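Local coordinates for chorismate mutase and shikimate 5-dehydrogenase fusion protein (Clostridium acetobutylicum, PDB 3FBT), which probably catalyses the reversible NADPH-linked reduction of 3-dehydroshikimate to shikimate through its dehydrogenase portion, on the pathway to chorismate and the aromatic amino acids, at residues F102-S114 with A134-A146. Residues are numbered along the deposited sequence; the frame is centred on the assembly and turned at random.
With SO4 (sulfate ion), chain G; SO4 (sulfate ion), chain F.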
loop_
_atom_site.group_PDB
_atom_site.type_symbol
_atom_site.label_atom_id
_atom_site.label_comp_id
_atom_site.label_asym_id
_atom_site.label_seq_id
_atom_site.Cartn_x
_atom_site.Cartn_y
_atom_site.Cartn_z
ATOM N N PHE A 102 -11.572 -11.744 12.128
ATOM C CA PHE A 102 -12.559 -12.703 11.655
ATOM C C PHE A 102 -11.852 -13.901 11.126
ATOM O O PHE A 102 -10.640 -13.903 10.971
ATOM C CB PHE A 102 -13.405 -12.089 10.522
ATOM C CG PHE A 102 -14.115 -10.810 10.971
ATOM C CD1 PHE A 102 -15.439 -10.837 11.327
ATOM C CD2 PHE A 102 -13.398 -9.609 11.130
ATOM C CE1 PHE A 102 -16.090 -9.646 11.782
ATOM C CE2 PHE A 102 -14.042 -8.421 11.560
ATOM C CZ PHE A 102 -15.380 -8.450 11.885
ATOM N N ASN A 103 -12.651 -14.878 10.737
ATOM C CA ASN A 103 -12.159 -16.058 10.122
ATOM C C ASN A 103 -13.026 -16.389 8.970
ATOM O O ASN A 103 -14.135 -16.857 9.160
ATOM C CB ASN A 103 -12.167 -17.238 11.104
ATOM C CG ASN A 103 -11.407 -18.418 10.534
ATOM O OD1 ASN A 103 -11.759 -18.924 9.500
ATOM N ND2 ASN A 103 -10.298 -18.762 11.142
ATOM N N THR A 104 -12.532 -16.160 7.754
ATOM C CA THR A 104 -13.319 -16.439 6.552
ATOM C C THR A 104 -12.921 -17.755 5.836
ATOM O O THR A 104 -13.506 -18.061 4.843
ATOM C CB THR A 104 -13.137 -15.297 5.531
ATOM O OG1 THR A 104 -11.764 -15.253 5.226
ATOM C CG2 THR A 104 -13.573 -13.900 6.155
ATOM N N ASP A 105 -11.965 -18.540 6.364
ATOM C CA ASP A 105 -11.833 -19.966 5.945
ATOM C C ASP A 105 -13.113 -20.774 6.251
ATOM O O ASP A 105 -13.571 -21.602 5.419
ATOM C CB ASP A 105 -10.671 -20.652 6.675
ATOM C CG ASP A 105 -9.311 -20.093 6.235
ATOM O OD1 ASP A 105 -9.191 -19.758 5.026
ATOM O OD2 ASP A 105 -8.402 -19.924 7.090
ATOM N N TYR A 106 -13.631 -20.580 7.452
ATOM C CA TYR A 106 -14.896 -21.211 7.891
ATOM C C TYR A 106 -16.001 -20.915 6.877
ATOM O O TYR A 106 -16.758 -21.825 6.434
ATOM C CB TYR A 106 -15.274 -20.632 9.251
ATOM C CG TYR A 106 -16.564 -21.194 9.819
ATOM C CD1 TYR A 106 -16.534 -22.227 10.719
ATOM C CD2 TYR A 106 -17.823 -20.692 9.420
ATOM C CE1 TYR A 106 -17.702 -22.776 11.258
ATOM C CE2 TYR A 106 -19.032 -21.238 9.938
ATOM C CZ TYR A 106 -18.951 -22.300 10.855
ATOM O OH TYR A 106 -20.099 -22.880 11.424
ATOM N N ILE A 107 -16.074 -19.642 6.437
ATOM C CA ILE A 107 -17.184 -19.216 5.559
ATOM C C ILE A 107 -16.931 -19.800 4.196
ATOM O O ILE A 107 -17.822 -20.313 3.528
ATOM C CB ILE A 107 -17.250 -17.681 5.451
ATOM C CG1 ILE A 107 -17.409 -17.078 6.841
ATOM C CG2 ILE A 107 -18.422 -17.266 4.570
ATOM C CD1 ILE A 107 -17.840 -15.591 6.867
ATOM N N GLY A 108 -15.682 -19.706 3.740
ATOM C CA GLY A 108 -15.362 -20.288 2.426
ATOM C C GLY A 108 -15.674 -21.804 2.370
ATOM O O GLY A 108 -16.112 -22.337 1.334
ATOM N N PHE A 109 -15.368 -22.507 3.438
ATOM C CA PHE A 109 -15.480 -23.966 3.416
ATOM C C PHE A 109 -17.001 -24.301 3.275
ATOM O O PHE A 109 -17.396 -25.081 2.430
ATOM C CB PHE A 109 -14.928 -24.568 4.712
ATOM C CG PHE A 109 -15.014 -26.095 4.766
ATOM C CD1 PHE A 109 -14.297 -26.876 3.890
ATOM C CD2 PHE A 109 -15.897 -26.708 5.617
ATOM C CE1 PHE A 109 -14.402 -28.266 3.935
ATOM C CE2 PHE A 109 -16.003 -28.098 5.659
ATOM C CZ PHE A 109 -15.259 -28.865 4.814
ATOM N N GLY A 110 -17.824 -23.621 4.050
ATOM C CA GLY A 110 -19.270 -23.805 3.944
ATOM C C GLY A 110 -19.807 -23.470 2.558
ATOM O O GLY A 110 -20.741 -24.135 2.090
ATOM N N LYS A 111 -19.239 -22.466 1.875
ATOM C CA LYS A 111 -19.807 -22.128 0.577
ATOM C C LYS A 111 -19.508 -23.228 -0.416
ATOM O O LYS A 111 -20.290 -23.488 -1.371
ATOM C CB LYS A 111 -19.332 -20.767 0.038
ATOM C CG LYS A 111 -19.690 -19.554 0.911
ATOM C CD LYS A 111 -21.030 -18.894 0.628
ATOM C CE LYS A 111 -21.417 -17.926 1.829
ATOM N NZ LYS A 111 -22.745 -17.196 1.731
ATOM N N MET A 112 -18.341 -23.849 -0.235
ATOM C CA MET A 112 -17.894 -24.907 -1.110
ATOM C C MET A 112 -18.801 -26.195 -1.009
ATOM O O MET A 112 -19.168 -26.801 -2.028
ATOM C CB MET A 112 -16.438 -25.211 -0.817
ATOM C CG MET A 112 -15.805 -26.207 -1.781
ATOM S SD MET A 112 -14.216 -26.947 -1.199
ATOM C CE MET A 112 -14.355 -27.063 0.500
ATOM N N LEU A 113 -19.117 -26.599 0.214
ATOM C CA LEU A 113 -20.013 -27.732 0.477
ATOM C C LEU A 113 -21.395 -27.386 -0.150
ATOM O O LEU A 113 -21.878 -28.143 -0.947
ATOM C CB LEU A 113 -20.142 -28.020 1.982
ATOM C CG LEU A 113 -18.800 -28.382 2.669
ATOM C CD1 LEU A 113 -18.916 -28.750 4.147
ATOM C CD2 LEU A 113 -18.062 -29.463 1.913
ATOM N N SER A 114 -21.984 -26.228 0.156
ATOM C CA SER A 114 -23.306 -25.918 -0.429
ATOM C C SER A 114 -23.257 -26.004 -1.909
ATOM O O SER A 114 -24.090 -26.678 -2.515
ATOM C CB SER A 114 -23.794 -24.557 -0.059
ATOM O OG SER A 114 -23.594 -24.404 1.317
ATOM N N ALA A 134 -7.602 -27.207 9.090
ATOM C CA ALA A 134 -8.387 -28.155 9.907
ATOM C C ALA A 134 -9.215 -27.539 11.009
ATOM O O ALA A 134 -10.313 -28.006 11.305
ATOM C CB ALA A 134 -7.506 -29.251 10.500
ATOM N N ARG A 135 -8.683 -26.528 11.669
ATOM C CA ARG A 135 -9.410 -25.911 12.756
ATOM C C ARG A 135 -10.773 -25.371 12.312
ATOM O O ARG A 135 -11.839 -25.628 12.949
ATOM C CB ARG A 135 -8.551 -24.776 13.313
ATOM C CG ARG A 135 -7.362 -25.270 14.056
ATOM C CD ARG A 135 -6.558 -24.110 14.737
ATOM N NE ARG A 135 -5.889 -23.319 13.699
ATOM C CZ ARG A 135 -4.682 -22.770 13.841
ATOM N NH1 ARG A 135 -4.019 -22.928 14.983
ATOM N NH2 ARG A 135 -4.144 -22.065 12.849
ATOM N N ALA A 136 -10.759 -24.610 11.217
ATOM C CA ALA A 136 -12.021 -24.012 10.757
ATOM C C ALA A 136 -12.958 -25.076 10.190
ATOM O O ALA A 136 -14.118 -25.009 10.396
ATOM C CB ALA A 136 -11.763 -22.921 9.726
ATOM N N VAL A 137 -12.445 -26.051 9.483
ATOM C CA VAL A 137 -13.255 -27.178 8.930
ATOM C C VAL A 137 -13.926 -27.979 10.099
ATOM O O VAL A 137 -15.109 -28.308 10.032
ATOM C CB VAL A 137 -12.317 -28.070 8.096
ATOM C CG1 VAL A 137 -12.875 -29.477 7.781
ATOM C CG2 VAL A 137 -11.882 -27.384 6.843
ATOM N N LEU A 138 -13.186 -28.266 11.184
ATOM C CA LEU A 138 -13.720 -29.028 12.335
ATOM C C LEU A 138 -14.784 -28.218 13.080
ATOM O O LEU A 138 -15.813 -28.760 13.481
ATOM C CB LEU A 138 -12.595 -29.401 13.321
ATOM C CG LEU A 138 -11.541 -30.384 12.785
ATOM C CD1 LEU A 138 -10.242 -30.419 13.621
ATOM C CD2 LEU A 138 -12.127 -31.836 12.587
ATOM N N GLN A 139 -14.584 -26.912 13.252
ATOM C CA GLN A 139 -15.652 -26.105 13.846
ATOM C C GLN A 139 -16.906 -26.141 12.972
ATOM O O GLN A 139 -18.027 -26.282 13.489
ATOM C CB GLN A 139 -15.227 -24.658 14.059
ATOM C CG GLN A 139 -16.244 -23.896 14.795
ATOM C CD GLN A 139 -16.333 -24.408 16.204
ATOM O OE1 GLN A 139 -15.328 -24.832 16.780
ATOM N NE2 GLN A 139 -17.544 -24.389 16.775
ATOM N N TYR A 140 -16.728 -25.992 11.653
ATOM C CA TYR A 140 -17.888 -26.047 10.773
ATOM C C TYR A 140 -18.661 -27.386 10.846
ATOM O O TYR A 140 -19.879 -27.352 10.991
ATOM C CB TYR A 140 -17.482 -25.769 9.348
ATOM C CG TYR A 140 -18.632 -25.700 8.387
ATOM C CD1 TYR A 140 -19.312 -24.475 8.132
ATOM C CD2 TYR A 140 -19.042 -26.824 7.723
ATOM C CE1 TYR A 140 -20.403 -24.414 7.250
ATOM C CE2 TYR A 140 -20.142 -26.787 6.841
ATOM C CZ TYR A 140 -20.797 -25.604 6.591
ATOM O OH TYR A 140 -21.821 -25.649 5.673
ATOM N N LEU A 141 -17.964 -28.532 10.747
ATOM C CA LEU A 141 -18.606 -29.851 10.765
ATOM C C LEU A 141 -19.451 -30.068 12.020
ATOM O O LEU A 141 -20.576 -30.594 11.982
ATOM C CB LEU A 141 -17.592 -30.978 10.691
ATOM C CG LEU A 141 -16.646 -31.044 9.509
ATOM C CD1 LEU A 141 -15.563 -32.111 9.771
ATOM C CD2 LEU A 141 -17.430 -31.268 8.195
ATOM N N LYS A 142 -18.908 -29.623 13.118
ATOM C CA LYS A 142 -19.541 -29.719 14.370
ATOM C C LYS A 142 -20.720 -28.717 14.466
ATOM O O LYS A 142 -21.785 -29.063 14.971
ATOM C CB LYS A 142 -18.510 -29.420 15.437
ATOM C CG LYS A 142 -19.149 -28.844 16.633
ATOM C CD LYS A 142 -18.225 -28.924 17.873
ATOM C CE LYS A 142 -19.032 -28.669 19.142
ATOM N NZ LYS A 142 -19.461 -27.231 19.172
ATOM N N ASP A 143 -20.522 -27.481 14.005
ATOM C CA ASP A 143 -21.609 -26.528 13.987
ATOM C C ASP A 143 -22.754 -27.065 13.165
ATOM O O ASP A 143 -23.863 -26.669 13.405
ATOM C CB ASP A 143 -21.212 -25.170 13.409
ATOM C CG ASP A 143 -20.440 -24.381 14.357
ATOM O OD1 ASP A 143 -20.470 -24.721 15.566
ATOM O OD2 ASP A 143 -19.782 -23.417 13.899
ATOM N N ASN A 144 -22.465 -27.897 12.163
ATOM C CA ASN A 144 -23.499 -28.453 11.303
ATOM C C ASN A 144 -23.992 -29.873 11.654
ATOM O O ASN A 144 -24.605 -30.514 10.843
ATOM C CB ASN A 144 -23.040 -28.456 9.857
ATOM C CG ASN A 144 -23.171 -27.127 9.230
ATOM O OD1 ASN A 144 -23.942 -26.960 8.287
ATOM N ND2 ASN A 144 -22.409 -26.151 9.728
ATOM N N PHE A 145 -23.658 -30.373 12.822
ATOM C CA PHE A 145 -24.244 -31.635 13.316
ATOM C C PHE A 145 -23.882 -32.873 12.499
ATOM O O PHE A 145 -24.768 -33.688 12.181
ATOM C CB PHE A 145 -25.777 -31.446 13.413
ATOM C CG PHE A 145 -26.171 -30.224 14.225
ATOM C CD1 PHE A 145 -26.216 -30.267 15.595
ATOM C CD2 PHE A 145 -26.461 -29.007 13.610
ATOM C CE1 PHE A 145 -26.582 -29.128 16.337
ATOM C CE2 PHE A 145 -26.816 -27.885 14.363
ATOM C CZ PHE A 145 -26.871 -27.956 15.719
ATOM N N ALA A 146 -22.597 -33.034 12.133
ATOM C CA ALA A 146 -22.138 -34.337 11.586
ATOM C C ALA A 146 -22.537 -35.502 12.533
ATOM O O ALA A 146 -22.695 -35.300 13.747
ATOM C CB ALA A 146 -20.633 -34.342 11.442
HETATM S S SO4 G . -16.570 -15.034 10.712
HETATM O O1 SO4 G . -16.880 -16.475 10.887
HETATM O O2 SO4 G . -15.324 -14.764 11.421
HETATM O O3 SO4 G . -16.524 -14.878 9.251
HETATM O O4 SO4 G . -17.660 -14.091 11.036
HETATM S S SO4 F . -0.685 -20.141 12.532
HETATM O O1 SO4 F . -1.386 -21.315 11.990
HETATM O O2 SO4 F . 0.713 -20.429 12.881
HETATM O O3 SO4 F . -0.705 -19.143 11.485
HETATM O O4 SO4 F . -1.309 -19.844 13.805
HETATM O O HOH W 1 -22.185 -23.635 9.781
#
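Tyr-106 and Tyr-140 are a worked example of reciprocal knobs-into-holes packing. Tyr-106 fits among Ala-136, Gln-139, Tyr-140 and Asp-143, while Tyr-140 fits among Tyr-106, Phe-109, Gly-110 and Leu-113. The rings meet edge to face: Tyr-140 CD1 lies over the rim of the Tyr-106 ring, 3.5 Å from Tyr-106 CZ, with the planes 65° apart. With CG trans to the backbone N (chi1 180°), the Tyr-106 ring runs past the backbone of Tyr-140 to Asp-143, where Tyr-106 OH donates to the anti lone pair of Asp-143 OD2 (2.6 Å). Gln-139 NE2 gives Asp-143 OD1 a bent hydrogen bond from above the carboxylate plane, probably helping to fix its rotation, and a water links the phenol oxygen to Asn-144 ND2. Gly-110 CA lies 3.5 Å from Tyr-140 CZ, with no side chain to collide with the ring. Phe-109 completes the aromatic cluster, its edge toward the Tyr-140 face in an offset pair, and receives Val-137 CG2 over its own centre. Helix 105-115, beginning at Asp-105, predicted to bind shikimate, leads from strand 99-102 of the substrate-binding sheet toward strand 124-128 of the Rossmann-type NADP-binding sheet; helix 81-86 touches Tyr-106, and Leu-141 rests on strands 124-128 and 148-153.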